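Local coordinates for peptidase, C14 family (Geobacter sulfurreducens PCA, PDB 3BIJ), which is of unknown function but belongs to the caspase-like C14 peptidases and is probably a cysteine-type endopeptidase, at residues W22-L26 against S82-G86; D133-T139 against R165-Q169; K142-Y146 against D210-S214. Residues are numbered along the deposited sequence.

Contact 1 of 3, residues W22-L26 against S82-G86; sequences WAGKL and SGHGG
Neither segment is helical. Trp22-Leu26 is a loop that turns at Gly24, whose phi/psi of 51/43 is left-handed. Ser82-Gly86 is extended, with Gly83 almost fully stretched (-179/-169). Across the segments Gly24 CA lies 7.3 Å from His84 CA, and Leu26 CA lies 7.9 Å from Gly83 CA. No hydrogen bond joins them. The contact is built round the His84 ring (chi1 m, chi2 108°). Trp22 (chi1 t, chi2 61°) meets one face of this ring in an edge-to-face pair. The Trp22 six-membered ring and the His84 ring have centroids 4.7 Å apart and planes at 55°; Trp22 CH2 is 3.5 Å from His84 ND1. The SGHGG sequence lies on strand 76-89 of the caspase-like fold. It matches the His-Gly motif that carries the catalytic histidine in clan CD peptidases, so His84 probably has that role. Leu26 (m, t) holds the opposite face by a CH-pi contact, its CD1 3.7 Å from the His84 ring centroid. At the ring edge, Gly24 O is 3.1 Å from His84 CE1. A CB on Gly24 would crowd Trp22 CZ3. Trp22 also packs on Met167 and Pro168, and its ring meets Phe219 of a second subunit.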
loop_
_atom_site.group_PDB
_atom_site.type_symbol
_atom_site.label_atom_id
_atom_site.label_comp_id
_atom_site.label_asym_id
_atom_site.label_seq_id
_atom_site.Cartn_x
_atom_site.Cartn_y
_atom_site.Cartn_z
ATOM N N TRP A 22 -30.363 -5.845 -10.185
ATOM C CA TRP A 22 -28.996 -6.352 -10.130
ATOM C C TRP A 22 -28.882 -7.576 -11.029
ATOM O O TRP A 22 -29.706 -8.486 -10.940
ATOM C CB TRP A 22 -28.663 -6.754 -8.700
ATOM C CG TRP A 22 -27.252 -7.197 -8.520
ATOM C CD1 TRP A 22 -26.136 -6.458 -8.749
ATOM C CD2 TRP A 22 -26.805 -8.437 -7.965
ATOM N NE1 TRP A 22 -25.020 -7.144 -8.355
ATOM C CE2 TRP A 22 -25.401 -8.364 -7.867
ATOM C CE3 TRP A 22 -27.452 -9.599 -7.530
ATOM C CZ2 TRP A 22 -24.635 -9.403 -7.356
ATOM C CZ3 TRP A 22 -26.689 -10.631 -7.023
ATOM C CH2 TRP A 22 -25.294 -10.524 -6.937
ATOM N N ALA A 23 -27.865 -7.611 -11.881
ATOM C CA ALA A 23 -27.680 -8.743 -12.785
ATOM C C ALA A 23 -26.717 -9.801 -12.226
ATOM O O ALA A 23 -26.621 -10.913 -12.761
ATOM C CB ALA A 23 -27.180 -8.247 -14.143
ATOM N N GLY A 24 -26.011 -9.444 -11.156
ATOM C CA GLY A 24 -25.063 -10.358 -10.543
ATOM C C GLY A 24 -24.104 -10.954 -11.551
ATOM O O GLY A 24 -23.819 -12.149 -11.529
ATOM N N LYS A 25 -23.602 -10.114 -12.448
ATOM C CA LYS A 25 -22.679 -10.559 -13.486
ATOM C C LYS A 25 -21.358 -11.125 -12.969
ATOM O O LYS A 25 -20.746 -10.593 -12.036
ATOM C CB LYS A 25 -22.398 -9.403 -14.449
ATOM C CG LYS A 25 -23.555 -9.082 -15.409
ATOM C CD LYS A 25 -23.316 -9.647 -16.819
ATOM C CE LYS A 25 -23.073 -11.167 -16.778
ATOM N NZ LYS A 25 -22.745 -11.804 -18.103
ATOM N N LEU A 26 -20.945 -12.225 -13.589
ATOM C CA LEU A 26 -19.687 -12.906 -13.283
ATOM C C LEU A 26 -19.240 -13.533 -14.593
ATOM O O LEU A 26 -20.052 -13.713 -15.497
ATOM C CB LEU A 26 -19.889 -13.996 -12.229
ATOM C CG LEU A 26 -20.265 -13.521 -10.823
ATOM C CD1 LEU A 26 -20.703 -14.699 -9.987
ATOM C CD2 LEU A 26 -19.088 -12.804 -10.179
ATOM N N SER A 82 -21.341 -22.824 -8.864
ATOM C CA SER A 82 -20.562 -21.615 -8.990
ATOM C C SER A 82 -21.553 -20.508 -9.274
ATOM O O SER A 82 -22.250 -20.511 -10.290
ATOM C CB SER A 82 -19.516 -21.729 -10.097
ATOM O OG SER A 82 -18.415 -22.489 -9.641
ATOM N N GLY A 83 -21.638 -19.584 -8.329
ATOM C CA GLY A 83 -22.548 -18.464 -8.458
ATOM C C GLY A 83 -22.393 -17.594 -7.233
ATOM O O GLY A 83 -21.463 -17.782 -6.452
ATOM N N HIS A 84 -23.306 -16.646 -7.063
ATOM C CA HIS A 84 -23.267 -15.747 -5.925
ATOM C C HIS A 84 -23.921 -16.384 -4.721
ATOM O O HIS A 84 -24.808 -17.224 -4.860
ATOM C CB HIS A 84 -24.021 -14.451 -6.224
ATOM C CG HIS A 84 -23.212 -13.428 -6.951
ATOM N ND1 HIS A 84 -23.422 -13.118 -8.276
ATOM C CD2 HIS A 84 -22.182 -12.654 -6.537
ATOM C CE1 HIS A 84 -22.554 -12.195 -8.651
ATOM N NE2 HIS A 84 -21.790 -11.898 -7.614
ATOM N N GLY A 85 -23.481 -15.962 -3.542
ATOM C CA GLY A 85 -24.058 -16.459 -2.314
ATOM C C GLY A 85 -24.932 -15.333 -1.806
ATOM O O GLY A 85 -24.488 -14.191 -1.753
ATOM N N GLY A 86 -26.172 -15.626 -1.442
ATOM C CA GLY A 86 -27.038 -14.560 -0.975
ATOM C C GLY A 86 -27.390 -14.615 0.495
ATOM O O GLY A 86 -26.987 -15.518 1.219
#

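Contact 2 of 3, residues D133-T139 against R165-Q169; sequences DSCHSGT and RAMPQ
The DSCHSG sequence starts at the end of strand 127-133, where clan CD peptidases carry their catalytic cysteine; Cys135 is probably that residue. Asp133-Thr139 and Arg165-Gln169 are irregular and run in nearly the same direction, 20° apart end to end. Ser134 CA is 5.3 Å from Arg165 CA, and His136 CA is 5.0 Å from Ala166 CA. Arg165 buries the most surface. Its side chain is extended (m, t, t, 178°) and reaches back to Asp133. Arg165 NH2 donates to Asp133 O at 3.0 Å and forms a salt bridge with Asp133 OD2 at 3.2 Å. It also pairs with Asp32 and, through NH1, with Asp216, while Asp133 OD2 bonds Thr224. This acidic pocket is consistent with the S1 pocket of basic-specific metacaspases. Arg165 may sit as a P1 residue would, with its C atom 3.4 Å from Cys135 SG. Ala166 CB touches Cys135 SG, at 3.3 Å. Ser137 (chi1 m) comes next in buried area. Its CB packs on Gln169 CG at 3.6 Å; Gln169 (m, t) begins helix 169-178. Ser137 OG is 2.5 Å from Met167 O. Ser137 N donates to water 1 at 2.9 Å, which gives a weak hydrogen bond to Met167 O at 3.5 Å.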
loop_
_atom_site.group_PDB
_atom_site.type_symbol
_atom_site.label_atom_id
_atom_site.label_comp_id
_atom_site.label_asym_id
_atom_site.label_seq_id
_atom_site.Cartn_x
_atom_site.Cartn_y
_atom_site.Cartn_z
ATOM N N ASP A 133 -18.231 -23.240 -5.065
ATOM C CA ASP A 133 -17.221 -22.201 -5.285
ATOM C C ASP A 133 -17.964 -20.885 -5.206
ATOM O O ASP A 133 -18.155 -20.192 -6.207
ATOM C CB ASP A 133 -16.559 -22.339 -6.660
ATOM C CG ASP A 133 -15.346 -21.435 -6.816
ATOM O OD1 ASP A 133 -15.163 -20.541 -5.961
ATOM O OD2 ASP A 133 -14.581 -21.614 -7.795
ATOM N N SER A 134 -18.392 -20.561 -3.995
ATOM C CA SER A 134 -19.156 -19.352 -3.742
ATOM C C SER A 134 -18.839 -18.857 -2.325
ATOM O O SER A 134 -18.048 -19.472 -1.610
ATOM C CB SER A 134 -20.647 -19.676 -3.874
ATOM O OG SER A 134 -21.447 -18.528 -3.741
ATOM N N CYS A 135 -19.467 -17.753 -1.927
ATOM C CA CYS A 135 -19.250 -17.174 -0.607
ATOM C C CYS A 135 -20.458 -16.344 -0.192
ATOM O O CYS A 135 -21.441 -16.259 -0.928
ATOM C CB CYS A 135 -18.014 -16.286 -0.634
ATOM S SG CYS A 135 -18.205 -14.883 -1.732
ATOM N N HIS A 136 -20.378 -15.728 0.984
ATOM C CA HIS A 136 -21.474 -14.905 1.496
ATOM C C HIS A 136 -20.951 -13.594 2.053
ATOM O O HIS A 136 -19.832 -13.539 2.548
ATOM C CB HIS A 136 -22.227 -15.668 2.584
ATOM C CG HIS A 136 -22.937 -16.880 2.071
ATOM N ND1 HIS A 136 -24.088 -16.802 1.314
ATOM C CD2 HIS A 136 -22.628 -18.197 2.150
ATOM C CE1 HIS A 136 -24.456 -18.019 0.950
ATOM N NE2 HIS A 136 -23.587 -18.883 1.442
ATOM N N SER A 137 -21.749 -12.534 1.963
ATOM C CA SER A 137 -21.333 -11.237 2.487
ATOM C C SER A 137 -21.014 -11.349 3.967
ATOM O O SER A 137 -20.173 -10.621 4.478
ATOM C CB SER A 137 -22.440 -10.202 2.313
ATOM O OG SER A 137 -22.664 -9.920 0.952
ATOM N N GLY A 138 -21.690 -12.264 4.652
ATOM C CA GLY A 138 -21.465 -12.415 6.075
ATOM C C GLY A 138 -21.920 -11.162 6.808
ATOM O O GLY A 138 -22.903 -10.514 6.421
ATOM N N THR A 139 -21.188 -10.803 7.856
ATOM C CA THR A 139 -21.524 -9.631 8.656
ATOM C C THR A 139 -20.658 -8.427 8.291
ATOM O O THR A 139 -19.752 -8.530 7.460
ATOM C CB THR A 139 -21.376 -9.928 10.173
ATOM O OG1 THR A 139 -19.997 -10.144 10.500
ATOM C CG2 THR A 139 -22.176 -11.167 10.550
ATOM N N ARG A 165 -17.734 -13.763 -5.441
ATOM C CA ARG A 165 -19.019 -14.388 -5.684
ATOM C C ARG A 165 -20.017 -14.246 -4.546
ATOM O O ARG A 165 -20.649 -15.213 -4.121
ATOM C CB ARG A 165 -18.784 -15.852 -6.041
ATOM C CG ARG A 165 -17.990 -16.007 -7.334
ATOM C CD ARG A 165 -17.768 -17.464 -7.721
ATOM N NE ARG A 165 -17.174 -17.590 -9.045
ATOM C CZ ARG A 165 -16.842 -18.743 -9.612
ATOM N NH1 ARG A 165 -16.309 -18.741 -10.831
ATOM N NH2 ARG A 165 -17.041 -19.888 -8.959
ATOM N N ALA A 166 -20.161 -13.021 -4.060
ATOM C CA ALA A 166 -21.102 -12.743 -2.985
ATOM C C ALA A 166 -21.968 -11.563 -3.393
ATOM O O ALA A 166 -21.471 -10.551 -3.896
ATOM C CB ALA A 166 -20.357 -12.419 -1.703
HETATM N N MSE A 167 -23.268 -11.692 -3.170
HETATM C CA MSE A 167 -24.181 -10.622 -3.508
HETATM C C MSE A 167 -23.962 -9.490 -2.504
HETATM O O MSE A 167 -23.848 -9.732 -1.294
HETATM C CB MSE A 167 -25.622 -11.136 -3.460
HETATM C CG MSE A 167 -26.682 -10.075 -3.663
HETATM SE SE MSE A 167 -28.479 -10.848 -3.763
HETATM C CE MSE A 167 -28.593 -11.616 -1.965
ATOM N N PRO A 168 -23.849 -8.240 -2.991
ATOM C CA PRO A 168 -23.642 -7.122 -2.066
ATOM C C PRO A 168 -24.825 -6.943 -1.121
ATOM O O PRO A 168 -25.978 -7.084 -1.523
ATOM C CB PRO A 168 -23.421 -5.935 -3.000
ATOM C CG PRO A 168 -24.110 -6.346 -4.257
ATOM C CD PRO A 168 -23.760 -7.789 -4.389
ATOM N N GLN A 169 -24.533 -6.637 0.136
ATOM C CA GLN A 169 -25.571 -6.480 1.141
ATOM C C GLN A 169 -26.698 -5.553 0.732
ATOM O O GLN A 169 -27.861 -5.808 1.040
ATOM C CB GLN A 169 -24.964 -6.001 2.451
ATOM C CG GLN A 169 -24.036 -7.014 3.079
ATOM C CD GLN A 169 -23.549 -6.577 4.441
ATOM O OE1 GLN A 169 -22.794 -7.296 5.095
ATOM N NE2 GLN A 169 -23.979 -5.393 4.880
HETATM O O HOH W 1 -24.213 -12.661 0.501
#

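Contact 3 of 3, residues K142-Y146 against D210-S214; sequences KMAYY and DNQLS
Lys142 opens this part of helix 140-145, and its CA is 6.0 Å from Asn211 CA. Its CA-to-CB bond points toward 210-214, and the side chain is mostly extended (t, t, m, t). Lys142 NZ donates to Asp210 O at 2.8 Å and to Gln212 O at 3.1 Å. It also bonds His136 O. The charged amine thus gathers backbone carbonyls from two loops. The aliphatic part packs on the loop: Lys142 CE is 3.6 Å from Asn211 C, and Lys142 CD is 3.7 Å from Leu213 CD2. Met143, a selenomethionine, starts away from the loop, but its end curls back and its CE reaches Leu213 CD1 at 4.3 Å. Helix 140-145 follows the probable catalytic cysteine loop of the caspase-like fold. Segment 210-214 lies in the loop between strand 201-206, the parallel neighbour of strand 127-133, and strand 215-216. That short strand pairs antiparallel with 163-164. The loop probably corresponds to one that helps to form the substrate groove in caspases. Tyr146 leaves helical phi/psi (-83/10), yet its N still bonds Lys142 O at 3.0 Å. Its CA-to-CB bond points toward the loop (chi1 m, chi2 -70°). Leu213 (m, t) lies over one face of the ring, with Leu213 CD1 4.0 Å from the Tyr146 ring centroid in a CH-pi contact. Leu213 CG is 3.6 Å from Tyr146 CE2. Leu213 N donates to Tyr146 OH at 3.0 Å, with an angle of 143°. Asp210 forms a salt bridge with Lys245 of a third subunit, and Gln212 NE2 bonds Pro253 O of that subunit.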
loop_
_atom_site.group_PDB
_atom_site.type_symbol
_atom_site.label_atom_id
_atom_site.label_comp_id
_atom_site.label_asym_id
_atom_site.label_seq_id
_atom_site.Cartn_x
_atom_site.Cartn_y
_atom_site.Cartn_z
ATOM N N LYS A 142 -16.819 -8.754 8.162
ATOM C CA LYS A 142 -16.176 -9.311 6.982
ATOM C C LYS A 142 -16.003 -8.181 5.997
ATOM O O LYS A 142 -14.956 -8.037 5.364
ATOM C CB LYS A 142 -17.036 -10.410 6.340
ATOM C CG LYS A 142 -16.355 -11.083 5.150
ATOM C CD LYS A 142 -17.249 -12.078 4.428
ATOM C CE LYS A 142 -17.598 -13.269 5.291
ATOM N NZ LYS A 142 -18.352 -14.318 4.534
HETATM N N MSE A 143 -17.050 -7.380 5.865
HETATM C CA MSE A 143 -17.028 -6.237 4.962
HETATM C C MSE A 143 -15.916 -5.291 5.393
HETATM O O MSE A 143 -15.224 -4.713 4.559
HETATM C CB MSE A 143 -18.382 -5.526 5.003
HETATM C CG MSE A 143 -19.067 -5.422 3.645
HETATM SE SE MSE A 143 -19.252 -7.122 2.725
HETATM C CE MSE A 143 -17.635 -7.065 1.612
ATOM N N ALA A 144 -15.750 -5.160 6.707
ATOM C CA ALA A 144 -14.728 -4.303 7.290
ATOM C C ALA A 144 -13.328 -4.732 6.859
ATOM O O ALA A 144 -12.559 -3.928 6.334
ATOM C CB ALA A 144 -14.841 -4.342 8.805
ATOM N N TYR A 145 -12.999 -5.999 7.093
ATOM C CA TYR A 145 -11.695 -6.527 6.726
ATOM C C TYR A 145 -11.434 -6.442 5.230
ATOM O O TYR A 145 -10.316 -6.161 4.821
ATOM C CB TYR A 145 -11.571 -7.979 7.171
ATOM C CG TYR A 145 -11.322 -8.170 8.648
ATOM C CD1 TYR A 145 -12.257 -8.820 9.450
ATOM C CD2 TYR A 145 -10.120 -7.760 9.231
ATOM C CE1 TYR A 145 -12.002 -9.064 10.793
ATOM C CE2 TYR A 145 -9.851 -7.998 10.574
ATOM C CZ TYR A 145 -10.794 -8.655 11.349
ATOM O OH TYR A 145 -10.520 -8.949 12.663
ATOM N N TYR A 146 -12.460 -6.686 4.416
ATOM C CA TYR A 146 -12.300 -6.636 2.968
ATOM C C TYR A 146 -12.385 -5.241 2.355
ATOM O O TYR A 146 -12.420 -5.102 1.132
ATOM C CB TYR A 146 -13.300 -7.576 2.280
ATOM C CG TYR A 146 -12.856 -9.027 2.217
ATOM C CD1 TYR A 146 -11.800 -9.424 1.395
ATOM C CD2 TYR A 146 -13.482 -10.001 2.993
ATOM C CE1 TYR A 146 -11.380 -10.763 1.352
ATOM C CE2 TYR A 146 -13.070 -11.338 2.957
ATOM C CZ TYR A 146 -12.019 -11.711 2.138
ATOM O OH TYR A 146 -11.613 -13.031 2.118
ATOM N N ASP A 210 -16.220 -19.183 6.303
ATOM C CA ASP A 210 -17.344 -18.302 6.610
ATOM C C ASP A 210 -16.941 -16.841 6.831
ATOM O O ASP A 210 -17.770 -15.929 6.741
ATOM C CB ASP A 210 -18.088 -18.816 7.844
ATOM C CG ASP A 210 -18.726 -20.158 7.612
ATOM O OD1 ASP A 210 -19.261 -20.749 8.582
ATOM O OD2 ASP A 210 -18.696 -20.625 6.451
ATOM N N ASN A 211 -15.671 -16.619 7.141
ATOM C CA ASN A 211 -15.190 -15.266 7.349
ATOM C C ASN A 211 -14.410 -14.793 6.132
ATOM O O ASN A 211 -13.731 -13.770 6.182
ATOM C CB ASN A 211 -14.287 -15.181 8.582
ATOM C CG ASN A 211 -13.005 -15.978 8.428
ATOM O OD1 ASN A 211 -12.013 -15.696 9.099
ATOM N ND2 ASN A 211 -13.023 -16.984 7.555
ATOM N N GLN A 212 -14.487 -15.539 5.036
ATOM C CA GLN A 212 -13.764 -15.139 3.831
ATOM C C GLN A 212 -14.712 -14.958 2.657
ATOM O O GLN A 212 -15.918 -15.140 2.791
ATOM C CB GLN A 212 -12.695 -16.176 3.475
ATOM C CG GLN A 212 -11.643 -16.375 4.548
ATOM C CD GLN A 212 -10.704 -17.493 4.201
ATOM O OE1 GLN A 212 -11.142 -18.556 3.765
ATOM N NE2 GLN A 212 -9.402 -17.268 4.386
ATOM N N LEU A 213 -14.154 -14.575 1.514
ATOM C CA LEU A 213 -14.933 -14.387 0.299
ATOM C C LEU A 213 -14.264 -15.199 -0.784
ATOM O O LEU A 213 -13.048 -15.403 -0.740
ATOM C CB LEU A 213 -14.956 -12.921 -0.122
ATOM C CG LEU A 213 -15.819 -11.952 0.679
ATOM C CD1 LEU A 213 -15.755 -10.612 -0.004
ATOM C CD2 LEU A 213 -17.269 -12.444 0.756
ATOM N N SER A 214 -15.055 -15.661 -1.750
ATOM C CA SER A 214 -14.536 -16.462 -2.860
ATOM C C SER A 214 -14.328 -15.608 -4.091
ATOM O O SER A 214 -15.240 -14.925 -4.548
ATOM C CB SER A 214 -15.488 -17.613 -3.192
ATOM O OG SER A 214 -15.415 -18.614 -2.203
#

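Contacts 1 and 2 are buried and touch where Ser134 OG lies 2.8 Å from Gly83 O; contact 3 is partly buried, farther from the chain centre and against a third subunit. Contacts 1 and 2 lie at strands 76-89 and 127-133, parallel neighbours in the main sheet. Contacts 2 and 3 share the chain from strand 127-133 through helix 140-145. Contact 1 is ring packing without hydrogen bonds. Contact 2 is ionic at one end, has the cysteine packed mid-way, and ends in Ser137 against Met167 and Gln169. Contact 3 joins lysine and tyrosine hydrogen bonds to the packing of Leu213. The probable catalytic pair comes from contacts 1 and 2, with Cys135 SG 7.5 Å from His84 NE2.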